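Local coordinates for protein tudor (Drosophila melanogaster, PDB 4Q5W), which probably acts with the Piwi proteins aub and AGO3 in piRNA-mediated transposon repression, through Tudor domains of a methylarginine-recognising family such as this ninth extended one, at residues T14-Q20 with V106-M112; M28-C32 with I82-N86; L124-F129 with L170-V174; L133-K137 with T158-R162. Where two conformers were deposited one is given. Residues are numbered along the deposited sequence.

Interaction 1. Residues T14-Q20 with V106-M112; sequences TSRIYLQ and VAEICSM
Two antiparallel strands, 16-20 and 108-112, pair inside the staphylococcal-nuclease-like (OB-type) barrel that accompanies the Tudor barrel in extended Tudor domains. Their short axes approach to 4.5 Å at 133°. I17 faces C110 and L19 faces E108 as hydrogen-bonded pairs (I17 N to C110 O 2.8 Å, C110 N to I17 O 2.9 Å, L19 N to E108 O 2.9 Å, E108 N to L19 O 2.8 Å); Y18 and I109 form the non-hydrogen-bonded pair between them. M112 N also reaches T14 O at 2.9 Å. On the face of I17, L19 and C110, I17 (m,t) sets CD1 3.5 Å from M112 CG, and L19 CD1 lies 4.3 Å from C110 CB; F129 of helix 122-134 fills the hollow beside I17 and M112. On the opposite face the I109 side chain (m,t) lies against the Y18 ring (chi1 m): A107 CB meets the ring edge, 4.0 Å from Y18 CD2, and I109 CG1 sits over its face, a CH-pi contact 3.9 Å from the Y18 centroid.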
# COMPACT_ATOMS: atom_id res chain seq x y z
N THR A 14 10.76 3.69 1.28
CA THR A 14 10.47 5.10 0.98
C THR A 14 10.38 5.36 -0.52
O THR A 14 9.84 6.39 -0.95
CB THR A 14 11.45 6.08 1.67
OG1 THR A 14 12.78 5.86 1.19
CG2 THR A 14 11.41 5.90 3.18
N SER A 15 10.90 4.43 -1.32
CA SER A 15 10.89 4.57 -2.77
C SER A 15 9.79 3.76 -3.44
O SER A 15 9.70 3.72 -4.68
CB SER A 15 12.25 4.21 -3.37
OG SER A 15 13.22 5.16 -2.98
N ARG A 16 8.94 3.13 -2.63
CA ARG A 16 7.85 2.31 -3.15
C ARG A 16 6.66 2.40 -2.21
O ARG A 16 6.52 1.60 -1.28
CB ARG A 16 8.31 0.85 -3.35
CG ARG A 16 7.29 -0.04 -4.04
CD ARG A 16 7.89 -1.39 -4.39
NE ARG A 16 6.89 -2.35 -4.82
CZ ARG A 16 6.59 -2.60 -6.09
NH1 ARG A 16 5.67 -3.50 -6.39
NH2 ARG A 16 7.21 -1.94 -7.06
N ILE A 17 5.81 3.39 -2.46
CA ILE A 17 4.70 3.69 -1.59
C ILE A 17 3.41 3.59 -2.39
O ILE A 17 3.29 4.22 -3.44
CB ILE A 17 4.83 5.13 -1.03
CG1 ILE A 17 6.14 5.28 -0.26
CG2 ILE A 17 3.65 5.49 -0.12
CD1 ILE A 17 6.39 6.72 0.16
N TYR A 18 2.46 2.79 -1.90
CA TYR A 18 1.14 2.65 -2.53
C TYR A 18 0.19 3.73 -2.03
O TYR A 18 0.01 3.88 -0.82
CB TYR A 18 0.55 1.28 -2.19
CG TYR A 18 1.21 0.13 -2.91
CD1 TYR A 18 2.40 -0.42 -2.44
CD2 TYR A 18 0.63 -0.43 -4.04
CE1 TYR A 18 3.01 -1.48 -3.09
CE2 TYR A 18 1.23 -1.49 -4.70
CZ TYR A 18 2.42 -2.01 -4.22
OH TYR A 18 3.02 -3.07 -4.88
N LEU A 19 -0.43 4.48 -2.95
CA LEU A 19 -1.37 5.54 -2.60
C LEU A 19 -2.64 5.44 -3.40
O LEU A 19 -2.60 5.14 -4.59
CB LEU A 19 -0.79 6.94 -2.92
CG LEU A 19 0.34 7.52 -2.09
CD1 LEU A 19 1.59 6.84 -2.49
CD2 LEU A 19 0.46 9.01 -2.30
N GLN A 20 -3.76 5.75 -2.76
CA GLN A 20 -5.02 5.86 -3.48
C GLN A 20 -5.36 7.33 -3.65
O GLN A 20 -5.61 8.02 -2.67
CB GLN A 20 -6.13 5.15 -2.71
CG GLN A 20 -5.87 3.66 -2.55
CD GLN A 20 -6.94 2.99 -1.72
OE1 GLN A 20 -7.76 3.65 -1.09
NE2 GLN A 20 -6.96 1.66 -1.74
N VAL A 106 -6.59 0.09 -7.77
CA VAL A 106 -6.90 1.45 -7.32
C VAL A 106 -5.61 2.17 -6.92
O VAL A 106 -5.30 3.24 -7.46
CB VAL A 106 -7.90 1.41 -6.17
CG1 VAL A 106 -8.06 2.79 -5.54
CG2 VAL A 106 -9.24 0.89 -6.68
N ALA A 107 -4.85 1.57 -6.01
CA ALA A 107 -3.58 2.13 -5.56
C ALA A 107 -2.55 2.28 -6.69
O ALA A 107 -2.41 1.39 -7.54
CB ALA A 107 -2.98 1.30 -4.44
N GLU A 108 -1.84 3.40 -6.68
CA GLU A 108 -0.74 3.62 -7.61
C GLU A 108 0.54 3.68 -6.79
O GLU A 108 0.51 4.06 -5.62
CB GLU A 108 -0.93 4.92 -8.38
CG GLU A 108 -2.19 4.92 -9.23
CD GLU A 108 -2.52 6.28 -9.81
OE1 GLU A 108 -3.69 6.48 -10.19
OE2 GLU A 108 -1.62 7.15 -9.89
N ILE A 109 1.66 3.30 -7.39
CA ILE A 109 2.93 3.32 -6.69
C ILE A 109 3.73 4.59 -6.99
O ILE A 109 3.88 4.99 -8.15
CB ILE A 109 3.80 2.12 -7.06
CG1 ILE A 109 3.05 0.81 -6.77
CG2 ILE A 109 5.12 2.16 -6.32
CD1 ILE A 109 3.78 -0.42 -7.27
N CYS A 110 4.22 5.24 -5.94
CA CYS A 110 5.09 6.40 -6.10
C CYS A 110 6.31 6.26 -5.21
O CYS A 110 6.37 5.37 -4.36
CB CYS A 110 4.34 7.67 -5.73
SG CYS A 110 2.91 7.97 -6.77
N SER A 111 7.28 7.15 -5.40
CA SER A 111 8.51 7.13 -4.64
C SER A 111 8.80 8.50 -4.04
O SER A 111 8.62 9.50 -4.71
CB SER A 111 9.67 6.73 -5.56
OG SER A 111 10.93 6.88 -4.91
N MET A 112 9.27 8.54 -2.80
CA MET A 112 9.81 9.78 -2.28
C MET A 112 11.17 10.00 -2.92
O MET A 112 11.73 9.10 -3.55
CB MET A 112 9.95 9.74 -0.75
CG MET A 112 8.68 9.30 -0.04
SD MET A 112 8.88 9.21 1.75
CE MET A 112 8.95 10.96 2.04

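Interaction 2. Residues M28-C32 with I82-N86; sequences MDIIC and IDYGN
One turn of helix 25-37, residues 28-32, faces the non-regular loop 82-86 between strands 77-81 and 87-90 of the Tudor sheet. The backbones stay apart (nearest CA atoms, M28 and D83, 7.8 Å), no hydrogen bond crosses, and side chains alone bridge the gap. On the helix, C32 N bonds to M28 O at 3.0 Å; in the loop, G85 takes phi 112°, a conformation that calls for glycine. Sulfur dominates. M28 (chi1 t, chi2 p, chi3 -105°) bends its thioether between D83 and Y84: SD lies 3.7 Å from D83 CB and 4.5 Å from the Y84 ring centroid, an oblique Met-aromatic contact. C32 SG (chi1 m) is 3.3 Å from Y84 OH. Apolar contact adds M28 CE, 3.8 Å from Y84 CE1. Separately, I31 CG2 makes van der Waals contact with the carboxylate at D83 OD2, 3.8 Å away; R65 holds that carboxylate by a salt bridge. Y84 meets Y64 and N86 touches F57, positions like those of the aromatic cage in related Tudor domains, so they probably line the corresponding pocket. Around the contact, M28 and I31 touch V106, R65 of strand 63-71 lies beside I31, and Q20 of strand 16-21 against M28 and Y84.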
# COMPACT_ATOMS: atom_id res chain seq x y z
N MET A 28 -13.22 2.88 -5.07
CA MET A 28 -12.75 1.95 -4.05
C MET A 28 -13.93 1.51 -3.16
O MET A 28 -14.07 0.34 -2.81
CB MET A 28 -11.65 2.59 -3.19
CG MET A 28 -10.93 1.62 -2.25
SD MET A 28 -9.93 0.40 -3.12
CE MET A 28 -10.93 -1.09 -2.97
N ASP A 29 -14.78 2.46 -2.79
CA ASP A 29 -15.94 2.15 -1.96
C ASP A 29 -16.87 1.16 -2.65
O ASP A 29 -17.38 0.25 -1.99
CB ASP A 29 -16.72 3.41 -1.60
CG ASP A 29 -16.02 4.26 -0.56
OD1 ASP A 29 -14.97 3.84 -0.04
OD2 ASP A 29 -16.53 5.35 -0.26
N ILE A 30 -17.09 1.33 -3.95
CA ILE A 30 -17.97 0.43 -4.70
C ILE A 30 -17.38 -0.97 -4.80
O ILE A 30 -18.09 -1.96 -4.70
CB ILE A 30 -18.27 0.99 -6.12
CG1 ILE A 30 -19.15 2.24 -6.02
CG2 ILE A 30 -18.97 -0.04 -6.96
CD1 ILE A 30 -19.11 3.12 -7.26
N ILE A 31 -16.06 -1.05 -4.99
CA ILE A 31 -15.39 -2.35 -5.05
C ILE A 31 -15.59 -3.10 -3.74
O ILE A 31 -16.01 -4.26 -3.74
CB ILE A 31 -13.89 -2.21 -5.39
CG1 ILE A 31 -13.71 -1.62 -6.79
CG2 ILE A 31 -13.18 -3.56 -5.27
CD1 ILE A 31 -12.25 -1.32 -7.16
N CYS A 32 -15.31 -2.42 -2.63
CA CYS A 32 -15.48 -3.00 -1.30
C CYS A 32 -16.91 -3.43 -1.03
O CYS A 32 -17.16 -4.51 -0.51
CB CYS A 32 -15.05 -2.00 -0.22
SG CYS A 32 -13.28 -1.66 -0.15
N ILE A 82 -4.37 -6.09 -4.26
CA ILE A 82 -3.96 -5.20 -5.34
C ILE A 82 -4.44 -3.76 -5.23
O ILE A 82 -3.78 -2.84 -5.71
CB ILE A 82 -4.34 -5.74 -6.73
CG1 ILE A 82 -5.86 -5.88 -6.86
CG2 ILE A 82 -3.63 -7.06 -6.98
CD1 ILE A 82 -6.32 -6.07 -8.30
N ASP A 83 -5.58 -3.55 -4.58
CA ASP A 83 -6.11 -2.21 -4.46
C ASP A 83 -5.41 -1.42 -3.38
O ASP A 83 -5.55 -0.20 -3.33
CB ASP A 83 -7.63 -2.24 -4.24
CG ASP A 83 -8.38 -2.72 -5.48
OD1 ASP A 83 -7.95 -2.34 -6.60
OD2 ASP A 83 -9.37 -3.47 -5.34
N TYR A 84 -4.61 -2.10 -2.56
CA TYR A 84 -3.99 -1.46 -1.38
C TYR A 84 -2.47 -1.58 -1.36
O TYR A 84 -1.77 -0.63 -0.97
CB TYR A 84 -4.58 -2.03 -0.09
CG TYR A 84 -6.06 -1.73 0.06
CD1 TYR A 84 -7.02 -2.52 -0.58
CD2 TYR A 84 -6.49 -0.64 0.79
CE1 TYR A 84 -8.36 -2.23 -0.46
CE2 TYR A 84 -7.83 -0.36 0.91
CZ TYR A 84 -8.76 -1.16 0.28
OH TYR A 84 -10.10 -0.87 0.41
N GLY A 85 -1.96 -2.74 -1.74
CA GLY A 85 -0.52 -2.93 -1.83
C GLY A 85 0.10 -3.87 -0.81
O GLY A 85 1.18 -4.42 -1.07
N ASN A 86 -0.54 -4.05 0.33
CA ASN A 86 -0.03 -4.95 1.35
C ASN A 86 -0.17 -6.41 0.95
O ASN A 86 -0.95 -6.73 0.05
CB ASN A 86 -0.67 -4.70 2.73
CG ASN A 86 -2.17 -4.85 2.71
OD1 ASN A 86 -2.86 -4.21 1.92
ND2 ASN A 86 -2.69 -5.70 3.59

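Interaction 3. Residues L124-F129 with L170-V174; sequences LTLTTF and LQKLV
Helices 122-134 and 166-182, which flank the barrel of the extended Tudor domain, cross steeply: the axes of segments 124-129 and 170-174 are 9.8 Å apart and run at 116°. CA atoms come nearest at T125 and V174 (6.2 Å) and at F129 and L170 (6.6 Å). L170 (t,p) packs against helix 122-134 between T125, T128 and F129, its CD2 3.8 Å from T125 CG2 and 4.0 Å from F129 CB, its CD1 3.7 Å from T128 CG2. F129 also reaches the barrel strands. T128 (chi1 m) sends the same methyl, CG2, to within 3.7 Å of L173 CB, and T128 OG1 donates to L124 O at 2.7 Å. L124 (t,p) lays CD2 3.9 Å from V174 CG1, while V174 CG2 (chi1 t) is 3.8 Å from T125 OG1. Water 1 donates to T128 OG1 (2.8 Å) and weakly to L173 O (3.2 Å). With no direct hydrogen bond across, the helices cohere through methyl contacts, the hydroxyls of T125 and T128 being bonded to backbone carbonyls of N121 and L124.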
# COMPACT_ATOMS: atom_id res chain seq x y z
N LEU A 124 14.82 1.77 11.02
CA LEU A 124 14.49 2.96 11.80
C LEU A 124 13.67 3.95 10.97
O LEU A 124 12.73 4.58 11.46
CB LEU A 124 15.76 3.62 12.33
CG LEU A 124 15.61 4.98 13.04
CD1 LEU A 124 14.67 4.89 14.22
CD2 LEU A 124 16.99 5.43 13.51
N THR A 125 14.03 4.09 9.71
CA THR A 125 13.32 4.99 8.82
C THR A 125 11.88 4.52 8.66
O THR A 125 10.96 5.32 8.72
CB THR A 125 14.00 5.09 7.44
OG1 THR A 125 15.28 5.72 7.59
CG2 THR A 125 13.13 5.91 6.46
N LEU A 126 11.69 3.22 8.46
CA LEU A 126 10.34 2.73 8.20
C LEU A 126 9.42 2.79 9.42
O LEU A 126 8.23 3.10 9.29
CB LEU A 126 10.37 1.35 7.57
CG LEU A 126 10.92 1.40 6.14
CD1 LEU A 126 10.63 0.10 5.40
CD2 LEU A 126 10.38 2.62 5.36
N THR A 127 9.96 2.52 10.61
CA THR A 127 9.15 2.61 11.82
C THR A 127 8.81 4.07 12.14
O THR A 127 7.69 4.37 12.59
CB THR A 127 9.82 1.89 13.03
OG1 THR A 127 8.92 1.90 14.15
CG2 THR A 127 11.13 2.56 13.43
N THR A 128 9.76 4.97 11.90
CA THR A 128 9.51 6.39 12.10
C THR A 128 8.47 6.89 11.10
O THR A 128 7.59 7.66 11.45
CB THR A 128 10.81 7.21 12.00
OG1 THR A 128 11.77 6.65 12.90
CG2 THR A 128 10.57 8.69 12.36
N PHE A 129 8.56 6.42 9.86
CA PHE A 129 7.63 6.81 8.81
C PHE A 129 6.22 6.32 9.17
O PHE A 129 5.24 7.05 9.03
CB PHE A 129 8.10 6.20 7.48
CG PHE A 129 7.40 6.73 6.24
CD1 PHE A 129 6.63 7.90 6.27
CD2 PHE A 129 7.53 6.05 5.04
CE1 PHE A 129 6.01 8.36 5.12
CE2 PHE A 129 6.91 6.50 3.88
CZ PHE A 129 6.14 7.66 3.92
N LEU A 170 11.19 13.43 7.96
CA LEU A 170 11.58 12.05 8.24
C LEU A 170 13.09 11.95 8.40
O LEU A 170 13.58 11.27 9.30
CB LEU A 170 11.11 11.12 7.13
CG LEU A 170 11.31 9.63 7.39
CD1 LEU A 170 10.62 9.18 8.68
CD2 LEU A 170 10.79 8.83 6.21
N GLN A 171 13.83 12.65 7.55
CA GLN A 171 15.28 12.69 7.69
C GLN A 171 15.68 13.27 9.04
O GLN A 171 16.58 12.75 9.71
CB GLN A 171 15.91 13.53 6.59
CG GLN A 171 15.90 12.88 5.23
CD GLN A 171 16.45 13.79 4.16
OE1 GLN A 171 17.60 13.67 3.75
NE2 GLN A 171 15.62 14.72 3.70
N LYS A 172 15.02 14.36 9.42
CA LYS A 172 15.30 15.04 10.68
C LYS A 172 15.07 14.15 11.90
O LYS A 172 15.91 14.09 12.78
CB LYS A 172 14.47 16.33 10.80
CG LYS A 172 14.74 17.10 12.08
CD LYS A 172 14.09 18.47 12.08
CE LYS A 172 12.60 18.38 12.31
NZ LYS A 172 12.00 19.74 12.36
N LEU A 173 13.92 13.47 11.93
CA LEU A 173 13.59 12.56 13.04
C LEU A 173 14.55 11.38 13.16
O LEU A 173 14.92 11.00 14.27
CB LEU A 173 12.16 12.03 12.92
CG LEU A 173 11.00 13.02 13.05
CD1 LEU A 173 9.67 12.29 13.01
CD2 LEU A 173 11.11 13.85 14.33
N VAL A 174 14.94 10.79 12.03
CA VAL A 174 15.87 9.66 12.04
C VAL A 174 17.25 10.11 12.53
O VAL A 174 17.87 9.47 13.37
CB VAL A 174 15.97 8.99 10.65
CG1 VAL A 174 17.14 8.00 10.59
CG2 VAL A 174 14.65 8.29 10.30
O HOH W 1 13.51 8.15 14.55

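Interaction 4. Residues L133-K137 with T158-R162; sequences LDSCK and TKDKR
A single serine hydroxyl accepts hydrogen bonds from both terminal nitrogens of an arginine: R162 NH1 donates to S135 OG at 2.8 Å and R162 NH2 at 3.0 Å, so the guanidinium meets the oxygen edge-on. S135 (chi1 p) is fixed from behind as well, OG being hydrogen-bonded to L132 O in the preceding turn of helix 122-134. R162 (chi1 m, chi2 t, chi3 m) is itself braced by D160, with a salt bridge from NH1 to D160 OD2 at 2.9 Å and a weak hydrogen bond from NE to D160 OD1 at 3.3 Å. Beside this polar patch C136 (chi1 p) points toward the 158-162 loop, its CB 3.4 Å from D160 OD2 and its SG 3.9 Å from T158 CG2; C136 and T158 are the nearest pair of CA atoms, 6.1 Å apart. Water 2 adds a second bridge, donating to S135 O at 3.1 Å and to D160 OD2 at 2.7 Å. The loop follows strand 153-158 and holds its own shape: T158 OG1 donates to D160 OD1 at 2.7 Å around an inverse gamma turn centred on K159. In the facing segment, a type I turn runs from D134 to K137. K137, at phi 48°, is the C-prime residue of the Schellman motif that ends the helix, G138 N pairing with L133 O and K137 N with D134 O (3.1 Å).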
# COMPACT_ATOMS: atom_id res chain seq x y z
N LEU A 133 2.93 8.61 9.50
CA LEU A 133 1.73 8.40 8.71
C LEU A 133 0.51 8.18 9.61
O LEU A 133 -0.58 8.66 9.32
CB LEU A 133 1.91 7.22 7.74
CG LEU A 133 2.90 7.45 6.60
CD1 LEU A 133 3.07 6.20 5.75
CD2 LEU A 133 2.48 8.63 5.75
N ASP A 134 0.71 7.45 10.71
CA ASP A 134 -0.39 7.24 11.64
C ASP A 134 -0.90 8.59 12.16
O ASP A 134 -2.10 8.76 12.39
CB ASP A 134 0.04 6.34 12.80
CG ASP A 134 -1.14 5.79 13.58
OD1 ASP A 134 -1.84 4.90 13.04
OD2 ASP A 134 -1.36 6.24 14.72
N SER A 135 0.01 9.55 12.31
CA SER A 135 -0.36 10.87 12.82
C SER A 135 -1.26 11.67 11.88
O SER A 135 -1.86 12.67 12.30
CB SER A 135 0.89 11.68 13.22
OG SER A 135 1.49 12.32 12.11
N CYS A 136 -1.36 11.26 10.62
CA CYS A 136 -2.30 11.89 9.69
C CYS A 136 -3.27 10.88 9.09
O CYS A 136 -3.98 11.18 8.12
CB CYS A 136 -1.57 12.65 8.58
SG CYS A 136 -0.47 11.67 7.54
N LYS A 137 -3.31 9.69 9.69
CA LYS A 137 -4.06 8.54 9.16
C LYS A 137 -3.80 8.31 7.67
O LYS A 137 -4.71 7.97 6.92
CB LYS A 137 -5.58 8.67 9.40
CG LYS A 137 -5.99 9.25 10.76
CD LYS A 137 -5.34 8.52 11.93
CE LYS A 137 -5.92 7.13 12.15
NZ LYS A 137 -5.28 6.48 13.33
N THR A 158 1.73 16.14 5.03
CA THR A 158 0.57 15.65 5.78
C THR A 158 -0.63 16.54 5.47
O THR A 158 -0.51 17.76 5.45
CB THR A 158 0.81 15.60 7.30
OG1 THR A 158 1.08 16.92 7.79
CG2 THR A 158 1.98 14.68 7.62
N LYS A 159 -1.76 15.91 5.19
CA LYS A 159 -2.96 16.66 4.81
C LYS A 159 -3.70 17.11 6.06
O LYS A 159 -4.83 16.72 6.31
CB LYS A 159 -3.87 15.80 3.92
CG LYS A 159 -4.91 16.63 3.15
CD LYS A 159 -4.22 17.57 2.19
CE LYS A 159 -5.20 18.50 1.49
NZ LYS A 159 -4.49 19.57 0.73
N ASP A 160 -3.03 17.94 6.86
CA ASP A 160 -3.59 18.43 8.11
C ASP A 160 -2.97 19.78 8.44
O ASP A 160 -2.22 20.33 7.64
CB ASP A 160 -3.45 17.42 9.26
CG ASP A 160 -2.02 16.93 9.46
OD1 ASP A 160 -1.06 17.69 9.22
OD2 ASP A 160 -1.85 15.77 9.89
N LYS A 161 -3.28 20.31 9.62
CA LYS A 161 -2.90 21.69 9.95
C LYS A 161 -1.38 21.92 10.02
O LYS A 161 -0.92 23.06 9.91
CB LYS A 161 -3.58 22.15 11.24
CG LYS A 161 -3.18 21.38 12.48
CD LYS A 161 -3.71 22.06 13.74
CE LYS A 161 -3.26 21.33 14.99
NZ LYS A 161 -1.81 20.97 14.91
N ARG A 162 -0.63 20.84 10.21
CA ARG A 162 0.82 20.94 10.32
C ARG A 162 1.48 21.15 8.97
O ARG A 162 2.54 21.77 8.88
CB ARG A 162 1.41 19.67 10.94
CG ARG A 162 0.91 19.33 12.32
CD ARG A 162 1.36 17.93 12.71
NE ARG A 162 0.76 16.90 11.87
CZ ARG A 162 1.12 15.62 11.89
NH1 ARG A 162 0.53 14.73 11.10
NH2 ARG A 162 2.09 15.22 12.71
O HOH W 2 -4.02 14.48 10.94

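Interactions 1 and 2 are buried and adjoin: Q20 NE2 lies 2.8 Å from D83 O and V106 N 3.0 Å from D83 OD1, tying the barrel strands to the Tudor loop. Interaction 1 rests on backbone hydrogen bonds, interaction 2 wholly on side chains, with sulfur prominent. Interactions 3 and 4 share helix 122-134, the first using its flank and the second its C-terminal end, and both are only partly buried, with water in each. Interaction 3 is mainly apolar and meets interaction 1 through F129 and through T14 against T125 and L126; interaction 4 is polar, an arginine hydrogen-bonded to a serine hydroxyl. Interactions 2 and 3 lie on opposite sides of the chain's centre.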